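Local coordinates for salmonella typhimurium DB7155 bacteriophage DET7 tailspike (Bacteriophage, PDB 2V5I), which binds and hydrolyses O-antigen polysaccharide as the receptor-binding tailspike of a myovirus, and is built round a parallel beta-helix that assembles as a trimer, at residues 197-202 / 222-228; 279-283 / 327-331; 293-297 / 314-320; 333-339 / 356-360; 373-378 / 398-403. All coordinates share one frame; numbering follows the deposited sequence.

Contacts 1, 2, 4 and 5 join neighbouring coils of the parallel beta-helix; contact 3 lies in a loop that leaves it. Contact 1 comes first; its centre is about 16 Å from that of contact 2, with nearest atoms about 7 Å apart. Contact 3 is nested inside the long loop that contact 2 closes, their centres about 23 Å apart. Contact 2 touches contact 4 where Val329 and Ile327 pack on Gly336 and Leu337, and contact 5 through Asn331 and Tyr378. Contacts 4 and 5, centres about 13 Å apart, meet where Asn377 N probably bonds to Gly356 O and Gly358 packs on Val373 and Cys376. Contacts 1, 2 and 5 also reach a second subunit.

Contact 1: residues 197-202 / 222-228; sequences GKDGII and VHYGSGS
Gly197 O takes the N-H of Ser226 at 2.9 Å, and the CA of Gly225 comes up to the same oxygen at 3.4 Å. Further along, Ile201 N gives its hydrogen to Ser228 O at 3.0 Å. Between these two bonds a water takes over: it donates to Asp199 O and accepts from Gly227 N, 2.8 Å away. Two successive turns of the parallel beta-helix are thus joined at the loops that follow strands 187-196 and 220-224.

The apolar part belongs to Ile201. Its CG1 branch stands anti to the carbonyl carbon (chi1 -51°), and CD1 ends against the flank of Val222, 3.9 Å from CB, and 3.4 Å from His223 O. The two side chains pass one another, CG2 of Ile201 lying beside Val222 CG1, while CD1 of the next residue, Ile202, touches that same methyl. At the outer end the Lys198 chain bends at chi2, and its CD passes 3.8 Å from Ser226 OG, a hydroxyl hydrogen-bonded to Gln129 O. The junction is therefore held mainly by backbone groups, with one water bridging Asp199 O and Gly227 N, and with Ile201 and Ile202 packing on Val222.

Contact 2: residues 279-283 / 327-331; sequences DSVAL and ILVMN
Val281 CG1 and Leu328 CG both stand anti to their backbone nitrogens (chi1 -180° and 171°), so that the two chains run alongside each other off the same face, with Val281 CG1 4.1 Å from Leu328 CD2. Leu283 and Met330 share the other choice, CG anti to the carbonyl carbon, and Leu283 CD2 rests against Met330 CB at 4.0 Å. These four residues occupy one face of the sheet. On the reverse face Ala282 CB sits 4.4 Å from Val329 CG2, a looser touch, and Val329 CG1 leans over Ala282 O.

The backbones run parallel, their axes 8° apart, and bond in register: Leu328 N to Ser280 O, Ala282 N to Leu328 O at 2.9 Å, and Met330 N to Ala282 O at 3.0 Å. Leu328 is thus gripped through both its N-H and its carbonyl, the usual pattern of a parallel pair.

This is one step in the stack of rungs of the beta-helix. Strand 249-251 pairs with the far edge of 280-283, and strand 345-352 with the far edge of 323-330. Phe290 of strand 290-291 packs on Ser280, Ile327 and Val329 inside the coil, whereas the face of Val281 and Leu328 meets Arg278 and Leu323 of the second subunit.

Contact 3: residues 293-297 / 314-320; sequences GSDPG and PFHQLPN
Residues 314-317 make a type II beta turn, closed by Gln317 N on Pro314 O, and its corner presents the N-H of His316 to segment 293-297, which has no regular structure. Asp295 answers it. Its OD2 accepts from His316 N at 2.8 Å, met on the anti side and 22° out of the carboxylate plane, and takes a second bond from a water that in turn accepts from Leu318 N. Phe315 turns an edge to the same carboxylate: CD1 lies 3.7 Å from Asp295 CG, and the two planes stand 77° apart. The end of the His316 ring comes back to the aspartate backbone, with CE1 3.2 Å from Asp295 O, while a water in its plane links NE2 to Gly297 O.

Both segments belong to the long excursion between strands 290-291 and 323-330, a loop that leaves the parallel beta-helix and folds back on itself. Arg271 and Arg304 form salt bridges with Asp295 OD1 and OD2, and Asp340 accepts from His316 ND1 and the Asp295 N-H.

Leu318 points CD1 at Ser294 CB, 3.7 Å away, and runs roughly perpendicular to the Asp295 side chain. Beyond it, Asn320 ND2 donates to Ser294 OG at 3.0 Å, the hydroxyl lying almost in the amide plane; the same nitrogen also bonds to Asp340 O.

Contact 4: residues 333-339 / 356-360; sequences LGVGLGM and GAGML
Val335 and Leu337 face Ala357, Leu360 and Met359 across neighbouring coils of the parallel beta-helix, where strands 335-342 and 357-364 run in register and both chains turn a corner.

Four backbone hydrogen bonds tie them. Gly336 N goes to Ala357 O and Leu337 N to Gly358 O, so two consecutive amides of one coil find consecutive carbonyls of the next as the chains bend. Past the corner, Leu360 N bonds to Leu337 O at 2.9 Å and Met339 N to Leu360 O at 3.1 Å, ordinary parallel pairing. At the opposite end a water fits between the segments, donating to Gly334 O and accepting from Ala357 N.

The apolar contacts fall on two sides of the sheet. Val335 CG1, anti to its own nitrogen (chi1 179°), reaches over the corner to Leu360, 3.8 Å from CB and 3.6 Å from N. Leu337 and Met359 lie next to each other on the other face, and Met359 also packs on Phe368 and Ile388. Met359 CG rests 3.5 Å from Leu337 O, and its sulfur SD sits 3.9 Å from Leu337 CD2.

Contact 5: residues 373-378 / 398-403; sequences VIDCNY and RAAGIK
Lys403 NZ sits over one face of the Tyr378 ring, 4.0 Å from its centroid and 21° off the ring normal, shifted toward the rim near CG and CD2: a cation-pi contact between loops on adjoining coils of the parallel beta-helix. The ammonium group also forms a salt bridge with Asp353, and the tyrosine hydroxyl bonds to Asn331 of contact 2, so both ends of the pair are tied down. With CG placed between its backbone N and carbonyl carbon (chi1 74°), Tyr378 turns its ring face to Lys403, whose extended chain crosses the tyrosine at a slant, CD 4.0 Å from Tyr378 CB.

The other flat group is the carboxylate of Asp375, which takes two successive backbone N-H groups of the opposing loop. OD2 receives Ile402 N at 2.9 Å through its syn lone pair. OD1 receives Lys403 N at 2.9 Å from above the carboxylate plane, 36° out of it, and is also bonded by a water that reaches Lys403 O. Tyr345 of the second subunit adds its hydroxyl to OD2, which brings this carboxylate into the trimer interface.

The strand pairing ends with Val373 N to Arg398 O; beyond it a second water accepts from both Asp375 N and Gly401 N. Beside that last bond, Ile374 CG2 lies 3.6 Å from Arg398 O and 3.7 Å from Ala400 N.

Contact 1: residues 197-202 / 222-228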
# COMPACT_ATOMS: atom_id res chain seq x y z
N GLY A 197 -17.65 12.33 -23.57
CA GLY A 197 -17.75 13.24 -24.69
C GLY A 197 -16.94 14.51 -24.49
O GLY A 197 -15.87 14.49 -23.87
N LYS A 198 -17.45 15.63 -24.94
CA LYS A 198 -16.64 16.84 -24.92
C LYS A 198 -16.31 17.36 -23.50
O LYS A 198 -15.27 17.98 -23.28
CB LYS A 198 -17.40 17.91 -25.72
CG LYS A 198 -16.61 19.17 -25.92
CD LYS A 198 -15.49 19.03 -26.89
CE LYS A 198 -14.95 20.40 -27.30
NZ LYS A 198 -14.00 20.35 -28.45
N ASP A 199 -17.24 17.16 -22.57
CA ASP A 199 -17.11 17.70 -21.20
C ASP A 199 -16.50 16.67 -20.26
O ASP A 199 -16.34 15.51 -20.60
CB ASP A 199 -18.45 18.19 -20.76
CG ASP A 199 -18.97 19.35 -21.64
OD1 ASP A 199 -18.14 20.17 -22.15
OD2 ASP A 199 -20.20 19.45 -21.78
N GLY A 200 -16.05 17.12 -19.09
CA GLY A 200 -15.66 16.18 -18.06
C GLY A 200 -16.68 15.08 -17.89
O GLY A 200 -17.89 15.30 -18.10
N ILE A 201 -16.23 13.88 -17.57
CA ILE A 201 -17.16 12.75 -17.53
C ILE A 201 -18.09 12.83 -16.35
O ILE A 201 -19.29 12.65 -16.51
CB ILE A 201 -16.47 11.39 -17.72
CG1 ILE A 201 -15.58 11.43 -18.96
CG2 ILE A 201 -17.52 10.28 -17.81
CD1 ILE A 201 -14.85 10.19 -19.33
N ILE A 202 -17.52 12.98 -15.14
CA ILE A 202 -18.31 13.21 -13.94
C ILE A 202 -17.84 14.52 -13.31
O ILE A 202 -16.66 14.65 -13.05
CB ILE A 202 -18.15 12.05 -12.93
CG1 ILE A 202 -18.48 10.69 -13.62
CG2 ILE A 202 -19.02 12.30 -11.69
CD1 ILE A 202 -18.00 9.44 -12.90
N VAL A 222 -14.11 5.14 -15.98
CA VAL A 222 -14.44 6.03 -17.09
C VAL A 222 -13.33 5.99 -18.16
O VAL A 222 -12.20 5.76 -17.86
CB VAL A 222 -14.71 7.46 -16.61
CG1 VAL A 222 -15.88 7.48 -15.62
CG2 VAL A 222 -13.52 8.09 -15.98
N HIS A 223 -13.76 6.17 -19.43
CA HIS A 223 -12.88 6.06 -20.61
C HIS A 223 -13.00 7.29 -21.54
O HIS A 223 -14.11 7.85 -21.71
CB HIS A 223 -13.27 4.86 -21.48
CG HIS A 223 -12.98 3.51 -20.89
ND1 HIS A 223 -13.11 2.37 -21.64
CD2 HIS A 223 -12.55 3.11 -19.66
CE1 HIS A 223 -12.78 1.31 -20.91
NE2 HIS A 223 -12.42 1.73 -19.70
N TYR A 224 -11.86 7.70 -22.10
CA TYR A 224 -11.81 8.78 -23.10
C TYR A 224 -12.39 10.09 -22.51
O TYR A 224 -12.06 10.43 -21.35
CB TYR A 224 -12.49 8.32 -24.43
CG TYR A 224 -11.72 7.20 -25.10
CD1 TYR A 224 -10.50 7.42 -25.62
CD2 TYR A 224 -12.26 5.90 -25.20
CE1 TYR A 224 -9.76 6.38 -26.25
CE2 TYR A 224 -11.55 4.88 -25.82
CZ TYR A 224 -10.32 5.11 -26.30
OH TYR A 224 -9.59 4.08 -26.89
N GLY A 225 -13.18 10.84 -23.27
CA GLY A 225 -13.59 12.19 -22.89
C GLY A 225 -12.54 13.19 -23.36
O GLY A 225 -11.33 12.92 -23.41
N SER A 226 -12.98 14.38 -23.73
CA SER A 226 -12.05 15.41 -24.17
C SER A 226 -11.46 16.17 -22.97
O SER A 226 -10.46 16.92 -23.14
CB SER A 226 -12.78 16.45 -25.00
OG SER A 226 -13.36 15.91 -26.16
N GLY A 227 -12.14 16.09 -21.85
CA GLY A 227 -11.72 16.72 -20.58
C GLY A 227 -11.30 15.68 -19.57
O GLY A 227 -10.63 14.66 -19.92
N SER A 228 -11.51 15.98 -18.31
CA SER A 228 -11.05 15.13 -17.23
C SER A 228 -12.09 14.10 -16.84
O SER A 228 -13.29 14.31 -17.05
CB SER A 228 -10.56 15.97 -16.05
OG SER A 228 -9.42 16.73 -16.44
O HOH W 1 -13.90 14.35 -20.58

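Contact 2: residues 279-283 / 327-331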
# COMPACT_ATOMS: atom_id res chain seq x y z
N ASP A 279 -7.08 4.92 -3.41
CA ASP A 279 -7.35 3.62 -4.00
C ASP A 279 -7.79 3.73 -5.47
O ASP A 279 -8.60 2.95 -5.95
CB ASP A 279 -8.43 2.86 -3.19
CG ASP A 279 -8.11 2.65 -1.71
OD1 ASP A 279 -6.96 2.81 -1.23
OD2 ASP A 279 -9.09 2.25 -1.01
N SER A 280 -7.20 4.69 -6.19
CA SER A 280 -7.65 5.02 -7.55
C SER A 280 -6.49 4.97 -8.55
O SER A 280 -5.33 4.94 -8.19
CB SER A 280 -8.34 6.37 -7.59
OG SER A 280 -9.50 6.36 -6.79
N VAL A 281 -6.85 4.83 -9.84
CA VAL A 281 -5.88 4.49 -10.89
C VAL A 281 -6.14 5.34 -12.10
O VAL A 281 -7.29 5.46 -12.53
CB VAL A 281 -6.05 3.02 -11.30
CG1 VAL A 281 -5.04 2.69 -12.37
CG2 VAL A 281 -5.84 2.08 -10.07
N ALA A 282 -5.08 6.02 -12.62
CA ALA A 282 -5.19 6.76 -13.91
C ALA A 282 -4.25 6.11 -14.89
O ALA A 282 -3.06 5.98 -14.62
CB ALA A 282 -4.88 8.24 -13.76
N LEU A 283 -4.77 5.74 -16.08
CA LEU A 283 -4.01 5.04 -17.12
C LEU A 283 -4.08 5.87 -18.42
O LEU A 283 -5.18 6.29 -18.87
CB LEU A 283 -4.64 3.65 -17.38
CG LEU A 283 -4.66 2.68 -16.21
CD1 LEU A 283 -5.31 1.43 -16.72
CD2 LEU A 283 -3.34 2.43 -15.68
N ILE A 327 -2.60 5.63 -4.58
CA ILE A 327 -2.97 5.92 -5.97
C ILE A 327 -1.91 5.42 -6.93
O ILE A 327 -0.74 5.33 -6.59
CB ILE A 327 -3.24 7.45 -6.18
CG1 ILE A 327 -2.06 8.33 -5.81
CG2 ILE A 327 -4.48 7.88 -5.40
CD1 ILE A 327 -2.10 9.68 -6.38
N LEU A 328 -2.33 5.13 -8.17
CA LEU A 328 -1.45 4.54 -9.20
C LEU A 328 -1.66 5.26 -10.52
O LEU A 328 -2.81 5.55 -10.88
CB LEU A 328 -1.77 3.06 -9.40
CG LEU A 328 -1.12 2.30 -10.58
CD1 LEU A 328 0.35 2.22 -10.42
CD2 LEU A 328 -1.75 0.90 -10.76
N VAL A 329 -0.56 5.66 -11.17
CA VAL A 329 -0.63 6.27 -12.49
C VAL A 329 0.34 5.54 -13.42
O VAL A 329 1.48 5.29 -13.04
CB VAL A 329 -0.28 7.77 -12.46
CG1 VAL A 329 -0.34 8.38 -13.87
CG2 VAL A 329 -1.18 8.59 -11.48
N MET A 330 -0.10 5.28 -14.66
CA MET A 330 0.81 4.74 -15.67
C MET A 330 0.54 5.33 -17.05
O MET A 330 -0.62 5.62 -17.40
CB MET A 330 0.62 3.21 -15.75
CG MET A 330 0.99 2.50 -14.48
SD MET A 330 0.89 0.70 -14.67
CE MET A 330 2.12 0.46 -15.94
N ASN A 331 1.63 5.57 -17.77
CA ASN A 331 1.61 5.99 -19.18
C ASN A 331 0.97 7.36 -19.45
O ASN A 331 0.46 7.59 -20.52
CB ASN A 331 0.99 4.92 -20.07
CG ASN A 331 1.37 5.09 -21.52
OD1 ASN A 331 2.53 5.44 -21.83
ND2 ASN A 331 0.42 4.76 -22.43

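Contact 3: residues 293-297 / 314-320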
# COMPACT_ATOMS: atom_id res chain seq x y z
N GLY A 293 -3.72 20.50 -8.08
CA GLY A 293 -3.37 21.86 -7.74
C GLY A 293 -4.56 22.76 -7.56
O GLY A 293 -5.64 22.45 -8.00
N SER A 294 -4.34 23.93 -6.97
CA SER A 294 -5.39 24.89 -6.72
C SER A 294 -5.22 26.19 -7.53
O SER A 294 -6.20 26.85 -7.85
CB SER A 294 -5.35 25.27 -5.25
OG SER A 294 -5.70 24.18 -4.41
N ASP A 295 -3.98 26.59 -7.76
CA ASP A 295 -3.69 27.83 -8.44
C ASP A 295 -3.17 27.60 -9.85
O ASP A 295 -2.28 26.77 -10.05
CB ASP A 295 -2.71 28.70 -7.59
CG ASP A 295 -3.32 29.29 -6.35
OD1 ASP A 295 -4.47 29.81 -6.36
OD2 ASP A 295 -2.62 29.21 -5.27
N PRO A 296 -3.67 28.36 -10.84
CA PRO A 296 -3.23 28.11 -12.22
C PRO A 296 -1.84 28.63 -12.54
O PRO A 296 -1.43 29.69 -12.02
CB PRO A 296 -4.23 28.89 -13.06
CG PRO A 296 -4.70 29.93 -12.21
CD PRO A 296 -4.63 29.47 -10.76
N GLY A 297 -1.17 27.90 -13.42
CA GLY A 297 0.19 28.24 -13.79
C GLY A 297 0.30 29.61 -14.43
O GLY A 297 1.20 30.37 -14.09
N PRO A 314 0.40 33.01 -0.56
CA PRO A 314 0.84 33.23 -1.93
C PRO A 314 0.36 32.16 -2.92
O PRO A 314 -0.04 31.05 -2.53
CB PRO A 314 2.37 33.19 -1.84
CG PRO A 314 2.68 33.45 -0.41
CD PRO A 314 1.55 32.92 0.36
N PHE A 315 0.40 32.49 -4.20
CA PHE A 315 0.01 31.54 -5.21
C PHE A 315 0.87 30.26 -5.07
O PHE A 315 2.08 30.32 -4.80
CB PHE A 315 0.11 32.09 -6.63
CG PHE A 315 -0.96 33.11 -6.97
CD1 PHE A 315 -2.30 32.86 -6.72
CD2 PHE A 315 -0.62 34.30 -7.59
CE1 PHE A 315 -3.30 33.76 -7.06
CE2 PHE A 315 -1.65 35.26 -7.94
CZ PHE A 315 -2.94 34.98 -7.69
N HIS A 316 0.17 29.13 -5.16
CA HIS A 316 0.74 27.80 -5.04
C HIS A 316 0.98 27.38 -3.57
O HIS A 316 1.58 26.34 -3.33
CB HIS A 316 1.98 27.58 -5.92
CG HIS A 316 1.70 27.79 -7.38
ND1 HIS A 316 0.77 27.05 -8.08
CD2 HIS A 316 2.24 28.66 -8.26
CE1 HIS A 316 0.76 27.46 -9.34
NE2 HIS A 316 1.65 28.44 -9.48
N GLN A 317 0.50 28.19 -2.63
CA GLN A 317 0.69 27.91 -1.19
C GLN A 317 -0.63 27.70 -0.40
O GLN A 317 -0.63 27.77 0.82
CB GLN A 317 1.59 28.98 -0.53
CG GLN A 317 2.93 29.06 -1.23
CD GLN A 317 3.97 29.81 -0.45
OE1 GLN A 317 3.90 29.90 0.77
NE2 GLN A 317 4.95 30.35 -1.17
N LEU A 318 -1.76 27.47 -1.07
CA LEU A 318 -3.00 27.23 -0.35
C LEU A 318 -2.95 25.95 0.48
O LEU A 318 -2.34 24.96 0.05
CB LEU A 318 -4.20 27.18 -1.27
CG LEU A 318 -4.63 28.53 -1.88
CD1 LEU A 318 -5.64 28.25 -3.01
CD2 LEU A 318 -5.19 29.50 -0.87
N PRO A 319 -3.59 25.97 1.65
CA PRO A 319 -3.70 24.74 2.49
C PRO A 319 -4.80 23.81 2.01
O PRO A 319 -5.84 23.62 2.67
CB PRO A 319 -3.97 25.32 3.87
CG PRO A 319 -4.81 26.47 3.58
CD PRO A 319 -4.24 27.11 2.32
N ASN A 320 -4.61 23.26 0.81
CA ASN A 320 -5.65 22.49 0.16
C ASN A 320 -5.96 21.21 0.87
O ASN A 320 -7.09 20.75 0.84
CB ASN A 320 -5.43 22.35 -1.36
CG ASN A 320 -3.99 22.08 -1.76
OD1 ASN A 320 -3.22 21.53 -1.00
ND2 ASN A 320 -3.61 22.49 -2.98
O HOH W 2 -2.19 26.76 -3.94
O HOH W 3 2.36 30.26 -11.73

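Contact 4: residues 333-339 / 356-360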
# COMPACT_ATOMS: atom_id res chain seq x y z
N LEU A 333 0.92 11.18 -20.64
CA LEU A 333 1.71 11.98 -21.59
C LEU A 333 2.18 13.30 -20.99
O LEU A 333 3.22 13.83 -21.44
CB LEU A 333 0.93 12.14 -22.88
CG LEU A 333 1.66 12.80 -24.04
CD1 LEU A 333 2.87 12.04 -24.50
CD2 LEU A 333 0.70 12.97 -25.23
N GLY A 334 1.44 13.86 -20.02
CA GLY A 334 1.75 15.08 -19.32
C GLY A 334 2.59 14.85 -18.08
O GLY A 334 3.82 14.68 -18.20
N VAL A 335 1.99 14.92 -16.91
CA VAL A 335 2.66 14.66 -15.63
C VAL A 335 1.85 13.58 -14.88
O VAL A 335 0.62 13.74 -14.75
CB VAL A 335 2.65 15.92 -14.77
CG1 VAL A 335 3.32 15.68 -13.44
CG2 VAL A 335 3.39 17.01 -15.46
N GLY A 336 2.48 12.58 -14.28
CA GLY A 336 1.69 11.58 -13.59
C GLY A 336 0.84 12.13 -12.45
O GLY A 336 -0.38 11.90 -12.40
N LEU A 337 1.52 12.77 -11.48
CA LEU A 337 0.89 13.42 -10.31
C LEU A 337 1.33 14.90 -10.27
O LEU A 337 2.51 15.21 -10.14
CB LEU A 337 1.30 12.73 -9.01
CG LEU A 337 0.81 13.39 -7.73
CD1 LEU A 337 -0.67 13.42 -7.58
CD2 LEU A 337 1.41 12.68 -6.52
N GLY A 338 0.34 15.77 -10.36
CA GLY A 338 0.53 17.21 -10.31
C GLY A 338 -0.13 17.77 -9.09
O GLY A 338 -1.26 17.42 -8.77
N MET A 339 0.59 18.56 -8.30
CA MET A 339 -0.05 19.22 -7.18
C MET A 339 0.64 20.52 -6.83
O MET A 339 1.71 20.83 -7.35
CB MET A 339 -0.11 18.32 -5.98
CG MET A 339 1.14 17.71 -5.64
SD MET A 339 1.05 16.82 -4.02
CE MET A 339 -0.12 15.58 -4.33
N GLY A 356 5.86 11.49 -19.98
CA GLY A 356 6.47 12.68 -19.42
C GLY A 356 6.89 12.53 -17.95
O GLY A 356 7.15 11.43 -17.48
N ALA A 357 6.95 13.65 -17.25
CA ALA A 357 7.39 13.68 -15.86
C ALA A 357 6.49 12.79 -15.01
O ALA A 357 5.28 12.67 -15.26
CB ALA A 357 7.37 15.07 -15.36
N GLY A 358 7.05 12.26 -13.92
CA GLY A 358 6.24 11.46 -13.04
C GLY A 358 5.50 12.25 -11.99
O GLY A 358 4.36 11.93 -11.68
N MET A 359 6.19 13.23 -11.37
CA MET A 359 5.56 14.09 -10.38
C MET A 359 6.05 15.52 -10.56
O MET A 359 7.23 15.75 -10.73
CB MET A 359 5.84 13.62 -8.93
CG MET A 359 5.07 14.43 -7.88
SD MET A 359 5.16 13.73 -6.22
CE MET A 359 6.77 14.36 -5.72
N LEU A 360 5.14 16.49 -10.40
CA LEU A 360 5.50 17.89 -10.39
C LEU A 360 4.72 18.48 -9.24
O LEU A 360 3.50 18.72 -9.33
CB LEU A 360 5.16 18.59 -11.72
CG LEU A 360 5.93 19.89 -11.98
CD1 LEU A 360 5.55 20.43 -13.33
CD2 LEU A 360 5.68 20.93 -10.93
O HOH W 4 6.27 16.14 -18.58

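Contact 5: residues 373-378 / 398-403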
# COMPACT_ATOMS: atom_id res chain seq x y z
N VAL A 373 8.34 6.38 -8.19
CA VAL A 373 8.22 7.11 -9.47
C VAL A 373 9.33 6.58 -10.36
O VAL A 373 10.48 7.03 -10.25
CB VAL A 373 8.37 8.64 -9.29
CG1 VAL A 373 8.19 9.32 -10.63
CG2 VAL A 373 7.36 9.19 -8.36
N ILE A 374 8.99 5.68 -11.28
CA ILE A 374 9.99 4.91 -12.00
C ILE A 374 9.66 4.86 -13.49
O ILE A 374 8.49 4.85 -13.86
CB ILE A 374 10.11 3.48 -11.45
CG1 ILE A 374 8.83 2.70 -11.58
CG2 ILE A 374 10.57 3.51 -9.97
CD1 ILE A 374 8.92 1.31 -11.15
N ASP A 375 10.72 4.82 -14.33
CA ASP A 375 10.56 4.70 -15.80
C ASP A 375 9.66 5.84 -16.30
O ASP A 375 8.84 5.65 -17.25
CB ASP A 375 10.04 3.30 -16.17
CG ASP A 375 11.13 2.26 -16.11
OD1 ASP A 375 12.30 2.66 -16.24
OD2 ASP A 375 10.83 1.07 -15.89
N CYS A 376 9.89 7.03 -15.76
CA CYS A 376 9.19 8.20 -16.24
C CYS A 376 10.05 9.01 -17.24
O CYS A 376 11.23 8.73 -17.48
CB CYS A 376 8.63 9.06 -15.09
SG CYS A 376 7.28 8.15 -14.24
N ASN A 377 9.38 9.95 -17.88
CA ASN A 377 9.96 10.70 -19.01
C ASN A 377 10.51 9.83 -20.12
O ASN A 377 11.56 10.11 -20.69
CB ASN A 377 10.98 11.72 -18.55
CG ASN A 377 11.28 12.75 -19.63
OD1 ASN A 377 10.41 13.02 -20.49
ND2 ASN A 377 12.51 13.28 -19.65
N TYR A 378 9.81 8.74 -20.44
CA TYR A 378 10.37 7.77 -21.39
C TYR A 378 10.40 8.35 -22.82
O TYR A 378 11.15 7.86 -23.63
CB TYR A 378 9.70 6.39 -21.27
CG TYR A 378 8.30 6.23 -21.81
CD1 TYR A 378 8.04 6.36 -23.18
CD2 TYR A 378 7.23 5.88 -20.98
CE1 TYR A 378 6.78 6.21 -23.68
CE2 TYR A 378 5.96 5.73 -21.49
CZ TYR A 378 5.73 5.87 -22.84
OH TYR A 378 4.45 5.70 -23.39
N ARG A 398 11.37 5.22 -4.38
CA ARG A 398 11.98 4.38 -5.39
C ARG A 398 11.92 5.16 -6.67
O ARG A 398 10.85 5.60 -7.06
CB ARG A 398 11.19 3.07 -5.50
CG ARG A 398 11.35 2.26 -4.22
CD ARG A 398 10.26 1.36 -3.93
NE ARG A 398 9.01 2.04 -3.62
CZ ARG A 398 8.53 2.26 -2.41
NH1 ARG A 398 9.23 1.91 -1.34
NH2 ARG A 398 7.33 2.83 -2.30
N ALA A 399 13.09 5.42 -7.27
CA ALA A 399 13.21 6.37 -8.38
C ALA A 399 13.94 5.81 -9.61
O ALA A 399 14.41 6.61 -10.42
CB ALA A 399 13.89 7.63 -7.93
N ALA A 400 14.09 4.51 -9.76
CA ALA A 400 14.67 3.94 -10.99
C ALA A 400 13.97 2.64 -11.37
O ALA A 400 13.79 1.77 -10.54
CB ALA A 400 16.16 3.64 -10.81
N GLY A 401 13.64 2.52 -12.66
CA GLY A 401 13.03 1.35 -13.23
C GLY A 401 14.01 0.63 -14.12
O GLY A 401 15.23 0.69 -13.89
N ILE A 402 13.50 0.03 -15.19
CA ILE A 402 14.30 -0.84 -16.08
C ILE A 402 14.67 -0.20 -17.42
O ILE A 402 15.54 -0.73 -18.12
CB ILE A 402 13.54 -2.18 -16.32
CG1 ILE A 402 14.50 -3.34 -16.64
CG2 ILE A 402 12.35 -2.01 -17.27
CD1 ILE A 402 13.85 -4.70 -16.35
N LYS A 403 14.03 0.90 -17.78
CA LYS A 403 14.28 1.54 -19.06
C LYS A 403 15.58 2.31 -18.96
O LYS A 403 15.96 2.81 -17.89
CB LYS A 403 13.12 2.48 -19.43
CG LYS A 403 11.78 1.76 -19.66
CD LYS A 403 10.71 2.63 -20.36
CE LYS A 403 9.62 1.73 -20.96
NZ LYS A 403 8.58 2.44 -21.73
O HOH W 5 13.58 4.96 -14.19
O HOH W 6 14.18 4.94 -16.82